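Local coordinates for ABC transporter, periplasmic substrate-binding protein (Thermotoga maritima, PDB 2HPG) that probably captures a small solute in the periplasm and delivers it to a tripartite ATP-independent (TRAP) transporter for uptake into the cell, at residues K82-F92 against L305-L314. Residues are numbered along the deposited sequence; the frame is centred on the assembly and turned at random.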
# COMPACT_ATOMS: atom_id res chain seq x y z
N LYS A 82 1.92 -16.64 -3.90
CA LYS A 82 2.48 -16.40 -2.57
C LYS A 82 3.60 -15.36 -2.52
O LYS A 82 3.58 -14.46 -1.68
CB LYS A 82 3.00 -17.69 -1.94
CG LYS A 82 3.88 -17.47 -0.70
CD LYS A 82 4.43 -18.76 -0.08
CE LYS A 82 5.87 -19.00 -0.49
NZ LYS A 82 6.54 -20.00 0.40
N ASP A 83 4.58 -15.51 -3.41
CA ASP A 83 5.82 -14.77 -3.32
C ASP A 83 5.70 -13.27 -3.52
O ASP A 83 6.52 -12.51 -2.99
CB ASP A 83 6.84 -15.29 -4.34
CG ASP A 83 7.44 -16.61 -3.95
OD1 ASP A 83 7.12 -17.16 -2.87
OD2 ASP A 83 8.26 -17.11 -4.75
N ILE A 84 4.71 -12.82 -4.28
CA ILE A 84 4.53 -11.38 -4.53
C ILE A 84 4.23 -10.63 -3.22
O ILE A 84 4.47 -9.42 -3.12
CB ILE A 84 3.44 -11.12 -5.59
CG1 ILE A 84 3.54 -9.68 -6.13
CG2 ILE A 84 2.05 -11.39 -5.04
CD1 ILE A 84 2.71 -9.45 -7.37
N GLY A 85 3.72 -11.37 -2.24
CA GLY A 85 3.46 -10.90 -0.88
C GLY A 85 4.66 -10.40 -0.10
O GLY A 85 4.50 -9.71 0.91
N VAL A 86 5.87 -10.71 -0.58
CA VAL A 86 7.08 -10.18 0.02
C VAL A 86 7.10 -8.63 0.04
O VAL A 86 7.74 -8.01 0.91
CB VAL A 86 8.37 -10.73 -0.70
CG1 VAL A 86 8.56 -10.08 -2.03
CG2 VAL A 86 9.60 -10.55 0.21
N MSE A 87 6.37 -8.00 -0.89
CA MSE A 87 6.37 -6.53 -1.01
C MSE A 87 5.49 -5.80 0.03
O MSE A 87 5.45 -4.57 0.02
CB MSE A 87 6.00 -6.11 -2.42
CG MSE A 87 6.84 -6.83 -3.47
SE MSE A 87 6.73 -6.12 -5.24
CE MSE A 87 6.52 -4.22 -4.86
N ASN A 88 4.83 -6.54 0.92
CA ASN A 88 4.05 -5.95 2.02
C ASN A 88 4.66 -6.26 3.39
O ASN A 88 4.06 -5.99 4.44
CB ASN A 88 2.58 -6.43 1.98
CG ASN A 88 1.58 -5.30 2.23
OD1 ASN A 88 1.59 -4.67 3.29
ND2 ASN A 88 0.76 -5.01 1.25
N LEU A 89 5.86 -6.83 3.37
CA LEU A 89 6.53 -7.18 4.60
C LEU A 89 7.37 -6.01 5.14
O LEU A 89 7.82 -5.12 4.38
CB LEU A 89 7.35 -8.47 4.42
CG LEU A 89 6.53 -9.76 4.46
CD1 LEU A 89 7.45 -10.95 4.33
CD2 LEU A 89 5.74 -9.88 5.74
N ALA A 90 7.55 -6.01 6.46
CA ALA A 90 8.26 -4.94 7.15
C ALA A 90 9.62 -4.72 6.53
O ALA A 90 10.33 -5.67 6.25
CB ALA A 90 8.40 -5.25 8.65
N TYR A 91 9.96 -3.45 6.30
CA TYR A 91 11.26 -3.01 5.76
C TYR A 91 11.64 -3.48 4.36
O TYR A 91 12.76 -3.20 3.94
CB TYR A 91 12.42 -3.27 6.74
CG TYR A 91 12.26 -2.46 7.99
CD1 TYR A 91 11.79 -3.04 9.15
CD2 TYR A 91 12.50 -1.09 7.99
CE1 TYR A 91 11.59 -2.28 10.29
CE2 TYR A 91 12.31 -0.33 9.14
CZ TYR A 91 11.87 -0.93 10.28
OH TYR A 91 11.65 -0.18 11.42
N PHE A 92 10.72 -4.12 3.63
CA PHE A 92 10.99 -4.53 2.25
C PHE A 92 11.72 -3.46 1.42
O PHE A 92 12.75 -3.75 0.79
CB PHE A 92 9.69 -4.98 1.51
CG PHE A 92 9.89 -5.20 0.03
CD1 PHE A 92 10.43 -6.40 -0.44
CD2 PHE A 92 9.61 -4.20 -0.89
CE1 PHE A 92 10.67 -6.60 -1.80
CE2 PHE A 92 9.86 -4.37 -2.24
CZ PHE A 92 10.37 -5.58 -2.71
N LEU A 305 6.63 -16.79 7.00
CA LEU A 305 5.71 -16.83 5.88
C LEU A 305 6.29 -17.54 4.66
O LEU A 305 5.55 -17.85 3.76
CB LEU A 305 5.24 -15.42 5.49
CG LEU A 305 4.29 -14.75 6.49
CD1 LEU A 305 3.93 -13.34 6.07
CD2 LEU A 305 3.03 -15.59 6.67
N GLY A 306 7.60 -17.77 4.63
CA GLY A 306 8.25 -18.43 3.51
C GLY A 306 8.56 -17.52 2.34
O GLY A 306 8.46 -17.94 1.18
N LEU A 307 8.97 -16.29 2.64
CA LEU A 307 9.18 -15.25 1.62
C LEU A 307 10.61 -14.71 1.56
O LEU A 307 10.88 -13.77 0.81
CB LEU A 307 8.21 -14.08 1.85
CG LEU A 307 6.73 -14.49 1.80
CD1 LEU A 307 5.82 -13.37 2.27
CD2 LEU A 307 6.38 -14.94 0.39
N GLU A 308 11.53 -15.30 2.31
CA GLU A 308 12.93 -14.84 2.30
C GLU A 308 13.60 -15.13 0.94
O GLU A 308 14.29 -14.27 0.38
CB GLU A 308 13.68 -15.47 3.48
CG GLU A 308 15.10 -14.91 3.73
CD GLU A 308 15.17 -13.41 4.05
OE1 GLU A 308 14.25 -12.85 4.71
OE2 GLU A 308 16.19 -12.79 3.66
N ASN A 309 13.35 -16.31 0.38
CA ASN A 309 13.83 -16.61 -0.98
C ASN A 309 13.32 -15.59 -1.98
O ASN A 309 14.08 -15.11 -2.84
CB ASN A 309 13.43 -18.03 -1.43
CG ASN A 309 14.45 -19.09 -1.01
OD1 ASN A 309 15.64 -18.80 -0.88
ND2 ASN A 309 13.99 -20.32 -0.82
N ALA A 310 12.04 -15.23 -1.85
CA ALA A 310 11.42 -14.21 -2.72
C ALA A 310 12.16 -12.89 -2.67
O ALA A 310 12.40 -12.28 -3.70
CB ALA A 310 9.94 -14.01 -2.35
N LEU A 311 12.50 -12.43 -1.46
CA LEU A 311 13.25 -11.17 -1.27
C LEU A 311 14.63 -11.23 -1.93
O LEU A 311 15.02 -10.36 -2.72
CB LEU A 311 13.40 -10.88 0.23
CG LEU A 311 14.28 -9.69 0.65
CD1 LEU A 311 13.64 -8.38 0.24
CD2 LEU A 311 14.54 -9.71 2.15
N ASN A 312 15.35 -12.29 -1.61
CA ASN A 312 16.70 -12.53 -2.15
C ASN A 312 16.71 -12.58 -3.67
O ASN A 312 17.57 -11.98 -4.34
CB ASN A 312 17.25 -13.83 -1.56
CG ASN A 312 17.64 -13.67 -0.10
OD1 ASN A 312 18.22 -12.66 0.29
ND2 ASN A 312 17.30 -14.67 0.72
N GLN A 313 15.71 -13.27 -4.21
CA GLN A 313 15.55 -13.34 -5.65
C GLN A 313 15.37 -11.96 -6.25
O GLN A 313 15.98 -11.65 -7.26
CB GLN A 313 14.39 -14.25 -6.05
CG GLN A 313 14.39 -14.58 -7.54
CD GLN A 313 15.69 -15.27 -8.00
OE1 GLN A 313 16.10 -16.29 -7.44
NE2 GLN A 313 16.32 -14.73 -9.04
N LEU A 314 14.57 -11.11 -5.61
CA LEU A 314 14.41 -9.73 -6.09
C LEU A 314 15.69 -8.89 -5.92
O LEU A 314 16.02 -8.05 -6.79
CB LEU A 314 13.22 -9.04 -5.39
CG LEU A 314 11.81 -9.37 -5.92
CD1 LEU A 314 10.71 -8.70 -5.07
CD2 LEU A 314 11.67 -8.98 -7.40
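The ring of Phe-92 meets the helix that starts at Glu-308 through two leucines: the CD1 methyl of Leu-314 lies at the ring edge, near its plane, 3.9 Å from CE1, while Leu-311 CD1 approaches obliquely, 3.8 Å from CD1 of the ring. One face rests on its own segment, with Met-87 CA over the centre. Beside it, Val-86 fits among Leu-307, Ala-310, Leu-311 and Leu-314, the i, i+3, i+4, i+7 spacing by which a helix presents one apolar side, here to a short 3-10 segment. Its CG2, anti to the backbone N, reaches Leu-311 CB at 3.8 Å and Leu-307 O at 3.5 Å; CG1 touches Leu-314 CD1. The Ala-310 methyl meets CB of both Val-86 and Asp-83, where the CA atoms of Asp-83 and Ala-310 come within 5.7 Å. Leu-307, the N-cap residue, spreads its methyls along the 3-10 segment: CD1 packs against Leu-89 CD1 at 3.6 Å, the side chains crossing nearly at right angles, and CD2 meets Lys-82 O at 3.5 Å and its CG methylene. At the exposed end, Gly-306, which closes the preceding helix in a Schellman motif, accepts a hydrogen bond at its O from Lys-82 NZ (2.9 Å), the donor tilted 25° from the carbonyl plane. Around this joint, helix 115-128 adds Trp-120 against Leu-314 and Asp-83, helix 291-305 brings Tyr-302 to Leu-89 and Phe-92, and Tyr-91 pairs through its backbone with His-224 of strand 218-234.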